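Local coordinates for protein phytochrome Response Regulator RcpA (Tolypothrix sp. PCC 7601, PDB 1K68) that probably relays light signals from a cyanobacterial phytochrome as a homodimeric, CheY-like response regulator that is phosphorylated on an aspartate, at residues R16-Q19 / E20-N24; S119-F122 / Q123-G127. One frame throughout, in Å; residues are numbered along the deposited sequence.

Interaction 1: R16-Q19 / E20-N24; sequences RLIQ and EALAN
Consecutive turns near the C-terminal end of helix 12-23 meet here, I18 against L22 and R16 and Q19 against E20, in the first beta-alpha-beta unit of a CheY-like receiver domain, where the helix links strand 4-8 to strand 30-34. Backbone i to i+4 bonds carry the contact: E20 N to R16 O, A21 N to L17 O and, at 165°, L22 N to I18 O; the bond from A23 N to Q19 O is weak. On the buried side I18 and L22 lie side by side and point the same way, I18 CG2 3.9 Å from L22 CD1, and both rest on strand 4-8 through L7 and I5. I18 CG2 gets there because it stands anti to its own backbone N. R16, L17 and E20 reach the second subunit, where D80 forms a salt bridge with R16 NH2. The aliphatic parts of R16 and E20 come within 4.3 Å, CG to CG, while R16 NE stays 6.2 Å from E20 OE2. E20 CG, anti to the carbonyl carbon (chi1 -66°), lies 3.1 Å from R16 O; the bend at chi2 then directs the carboxylate. One water links Q19 OE1 (3.2 Å) and E20 OE2 (2.8 Å), donating to both.

Interaction 2: S119-F122 / Q123-G127; sequences SQLF and QIVKG
S119 opens this stretch of helix 118-135, the C-terminal helix of the (beta/alpha)5 receiver fold, by accepting Q123 N at its carbonyl O (3.0 Å). The aliphatic part of Q123 passes close to the same oxygen, CG 3.4 Å from S119 O, while S119 OG makes a weak hydrogen bond to S79 O of the second subunit. Q120 O takes the amide of I124, and I124 CG1 runs past that oxygen, anti to the carbonyl carbon of its own residue. L121 follows on the buried side: its O receives V125 N in a fairly straight bond, 162° at the hydrogen, and its CD1 makes a loose apolar contact with V125 CG2. Both side chains also reach helix 12-23, L121 at L17 and V125 at A21 and L22. F122 meets its neighbour Q123 and, one turn on, K126. Its CG is anti to the backbone N (chi1 -169°), which carries the ring along the helix beside K126, and the two side chains point the same way. Q123 bends at chi2 and sets NE2 in the plane of the ring at its edge, 3.7 Å from F122 CD2; amide and ring planes are 43° apart. A21 and N24 of the same chain and P81 of the second subunit also touch the phenyl group. Cutting this side chain back to an alanine would probably open a gap between the two helices and P81 of the second subunit and leave the methylenes of K126 free to shift. K126 N bonds to F122 O, and the lysine, bent at chi2 and chi3, carries NZ to the end of helix 12-23, where N24 O accepts it; its CG passes 4.1 Å from F122 CE2.

In the fold
Interactions 1 and 2 lie on neighbouring helices of one receiver domain, their centres 9 Å apart, and they touch directly. K126 crosses from helix 118-135 to the C-terminal end of helix 12-23, NZ 3.0 Å from A21 O. A21 is also a packing point: its CB is 3.5 Å from V125 CG1, and its backbone N lies 3.4 Å from F122 CE1. Both contacts reach the second subunit, so both helices take part in the dimer interface. The magnesium ion bound by D10, D62 and N64, with D62 phosphorylated, is farther off, about 10 Å from the side chain of I18 and about 12 Å from that of L121.

Interaction 1: R16-Q19 / E20-N24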
loop_
_atom_site.group_PDB
_atom_site.type_symbol
_atom_site.label_atom_id
_atom_site.label_comp_id
_atom_site.label_asym_id
_atom_site.label_seq_id
_atom_site.Cartn_x
_atom_site.Cartn_y
_atom_site.Cartn_z
ATOM N N ARG A 16 -0.331 1.287 6.058
ATOM C CA ARG A 16 0.085 0.438 4.952
ATOM C C ARG A 16 1.031 1.186 4.025
ATOM O O ARG A 16 2.152 0.737 3.779
ATOM C CB ARG A 16 -1.123 -0.059 4.144
ATOM C CG ARG A 16 -0.733 -1.044 3.047
ATOM C CD ARG A 16 -1.924 -1.587 2.254
ATOM N NE ARG A 16 -2.294 -0.742 1.117
ATOM C CZ ARG A 16 -3.270 0.164 1.135
ATOM N NH1 ARG A 16 -3.990 0.352 2.236
ATOM N NH2 ARG A 16 -3.528 0.882 0.049
ATOM N N LEU A 17 0.576 2.331 3.526
ATOM C CA LEU A 17 1.365 3.139 2.605
ATOM C C LEU A 17 2.719 3.537 3.197
ATOM O O LEU A 17 3.764 3.364 2.565
ATOM C CB LEU A 17 0.561 4.377 2.207
ATOM C CG LEU A 17 1.125 5.279 1.105
ATOM C CD1 LEU A 17 -0.006 6.080 0.490
ATOM C CD2 LEU A 17 2.205 6.193 1.666
ATOM N N ILE A 18 2.701 4.070 4.413
ATOM C CA ILE A 18 3.931 4.468 5.081
ATOM C C ILE A 18 4.889 3.284 5.191
ATOM O O ILE A 18 6.080 3.421 4.919
ATOM C CB ILE A 18 3.630 5.040 6.487
ATOM C CG1 ILE A 18 2.821 6.331 6.346
ATOM C CG2 ILE A 18 4.929 5.308 7.234
ATOM C CD1 ILE A 18 2.386 6.950 7.666
ATOM N N GLN A 19 4.374 2.120 5.586
ATOM C CA GLN A 19 5.218 0.932 5.700
ATOM C C GLN A 19 5.769 0.493 4.342
ATOM O O GLN A 19 6.886 -0.019 4.258
ATOM C CB GLN A 19 4.444 -0.227 6.332
ATOM C CG GLN A 19 4.085 0.016 7.786
ATOM C CD GLN A 19 3.445 -1.189 8.441
ATOM O OE1 GLN A 19 2.627 -1.881 7.831
ATOM N NE2 GLN A 19 3.798 -1.437 9.695
ATOM N N GLU A 20 4.989 0.700 3.288
ATOM C CA GLU A 20 5.410 0.332 1.936
ATOM C C GLU A 20 6.514 1.250 1.435
ATOM O O GLU A 20 7.479 0.801 0.811
ATOM C CB GLU A 20 4.232 0.407 0.965
ATOM C CG GLU A 20 3.155 -0.613 1.232
ATOM C CD GLU A 20 3.707 -2.012 1.232
ATOM O OE1 GLU A 20 4.361 -2.377 0.233
ATOM O OE2 GLU A 20 3.494 -2.741 2.226
ATOM N N ALA A 21 6.362 2.540 1.704
ATOM C CA ALA A 21 7.350 3.514 1.273
ATOM C C ALA A 21 8.675 3.288 1.995
ATOM O O ALA A 21 9.738 3.321 1.377
ATOM C CB ALA A 21 6.838 4.922 1.528
ATOM N N LEU A 22 8.612 3.048 3.299
ATOM C CA LEU A 22 9.820 2.821 4.080
ATOM C C LEU A 22 10.484 1.499 3.721
ATOM O O LEU A 22 11.692 1.333 3.904
ATOM C CB LEU A 22 9.497 2.837 5.578
ATOM C CG LEU A 22 9.006 4.154 6.180
ATOM C CD1 LEU A 22 8.587 3.931 7.622
ATOM C CD2 LEU A 22 10.104 5.198 6.087
ATOM N N ALA A 23 9.691 0.558 3.214
ATOM C CA ALA A 23 10.201 -0.755 2.833
ATOM C C ALA A 23 11.044 -0.669 1.567
ATOM O O ALA A 23 11.907 -1.515 1.334
ATOM C CB ALA A 23 9.046 -1.733 2.625
ATOM N N ASN A 24 10.796 0.353 0.755
ATOM C CA ASN A 24 11.545 0.526 -0.484
ATOM C C ASN A 24 12.760 1.420 -0.298
ATOM O O ASN A 24 13.167 2.134 -1.213
ATOM C CB ASN A 24 10.644 1.098 -1.578
ATOM C CG ASN A 24 9.585 0.114 -2.027
ATOM O OD1 ASN A 24 9.894 -1.018 -2.405
ATOM N ND2 ASN A 24 8.327 0.539 -1.989
HETATM O O HOH W 1 2.954 -3.201 4.906
#

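Interaction 2: S119-F122 / Q123-G127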
loop_
_atom_site.group_PDB
_atom_site.type_symbol
_atom_site.label_atom_id
_atom_site.label_comp_id
_atom_site.label_asym_id
_atom_site.label_seq_id
_atom_site.Cartn_x
_atom_site.Cartn_y
_atom_site.Cartn_z
ATOM N N SER A 119 0.169 8.944 -4.242
ATOM C CA SER A 119 1.511 8.860 -4.807
ATOM C C SER A 119 2.402 9.980 -4.272
ATOM O O SER A 119 3.597 9.775 -4.038
ATOM C CB SER A 119 1.455 8.894 -6.342
ATOM O OG SER A 119 0.867 7.703 -6.849
ATOM N N GLN A 120 1.821 11.158 -4.073
ATOM C CA GLN A 120 2.578 12.285 -3.535
ATOM C C GLN A 120 3.006 11.954 -2.109
ATOM O O GLN A 120 4.162 12.135 -1.736
ATOM C CB GLN A 120 1.728 13.557 -3.532
ATOM C CG GLN A 120 1.833 14.387 -4.806
ATOM C CD GLN A 120 0.924 15.606 -4.780
ATOM O OE1 GLN A 120 0.824 16.302 -3.765
ATOM N NE2 GLN A 120 0.262 15.871 -5.898
ATOM N N LEU A 121 2.062 11.456 -1.319
ATOM C CA LEU A 121 2.349 11.092 0.064
ATOM C C LEU A 121 3.433 10.020 0.079
ATOM O O LEU A 121 4.346 10.057 0.903
ATOM C CB LEU A 121 1.083 10.570 0.740
ATOM C CG LEU A 121 1.216 10.018 2.160
ATOM C CD1 LEU A 121 1.758 11.082 3.108
ATOM C CD2 LEU A 121 -0.142 9.546 2.618
ATOM N N PHE A 122 3.330 9.064 -0.839
ATOM C CA PHE A 122 4.323 8.004 -0.917
ATOM C C PHE A 122 5.699 8.637 -1.122
ATOM O O PHE A 122 6.669 8.253 -0.482
ATOM C CB PHE A 122 4.007 7.062 -2.079
ATOM C CG PHE A 122 4.822 5.794 -2.077
ATOM C CD1 PHE A 122 4.390 4.677 -1.369
ATOM C CD2 PHE A 122 6.017 5.719 -2.782
ATOM C CE1 PHE A 122 5.133 3.496 -1.370
ATOM C CE2 PHE A 122 6.773 4.548 -2.790
ATOM C CZ PHE A 122 6.329 3.434 -2.081
ATOM N N GLN A 123 5.776 9.627 -2.007
ATOM C CA GLN A 123 7.050 10.283 -2.275
ATOM C C GLN A 123 7.509 11.130 -1.092
ATOM O O GLN A 123 8.699 11.325 -0.888
ATOM C CB GLN A 123 6.954 11.131 -3.543
ATOM C CG GLN A 123 6.820 10.294 -4.816
ATOM C CD GLN A 123 7.943 9.272 -4.959
ATOM O OE1 GLN A 123 9.125 9.616 -4.874
ATOM N NE2 GLN A 123 7.579 8.010 -5.177
ATOM N N ILE A 124 6.566 11.626 -0.307
ATOM C CA ILE A 124 6.917 12.408 0.866
ATOM C C ILE A 124 7.571 11.486 1.891
ATOM O O ILE A 124 8.590 11.831 2.489
ATOM C CB ILE A 124 5.666 13.073 1.480
ATOM C CG1 ILE A 124 5.354 14.368 0.730
ATOM C CG2 ILE A 124 5.871 13.333 2.958
ATOM C CD1 ILE A 124 4.154 15.102 1.254
ATOM N N VAL A 125 6.993 10.309 2.099
ATOM C CA VAL A 125 7.573 9.389 3.066
ATOM C C VAL A 125 8.977 9.013 2.618
ATOM O O VAL A 125 9.880 8.870 3.441
ATOM C CB VAL A 125 6.719 8.120 3.224
ATOM C CG1 VAL A 125 7.404 7.139 4.180
ATOM C CG2 VAL A 125 5.339 8.496 3.752
ATOM N N LYS A 126 9.162 8.865 1.307
ATOM C CA LYS A 126 10.473 8.526 0.766
ATOM C C LYS A 126 11.443 9.659 1.075
ATOM O O LYS A 126 12.610 9.425 1.353
ATOM C CB LYS A 126 10.408 8.309 -0.754
ATOM C CG LYS A 126 9.554 7.126 -1.183
ATOM C CD LYS A 126 10.057 5.815 -0.593
ATOM C CE LYS A 126 11.418 5.410 -1.158
ATOM N NZ LYS A 126 11.902 4.132 -0.561
ATOM N N GLY A 127 10.952 10.892 1.015
ATOM C CA GLY A 127 11.812 12.022 1.311
ATOM C C GLY A 127 12.190 12.019 2.782
ATOM O O GLY A 127 13.318 12.343 3.149
#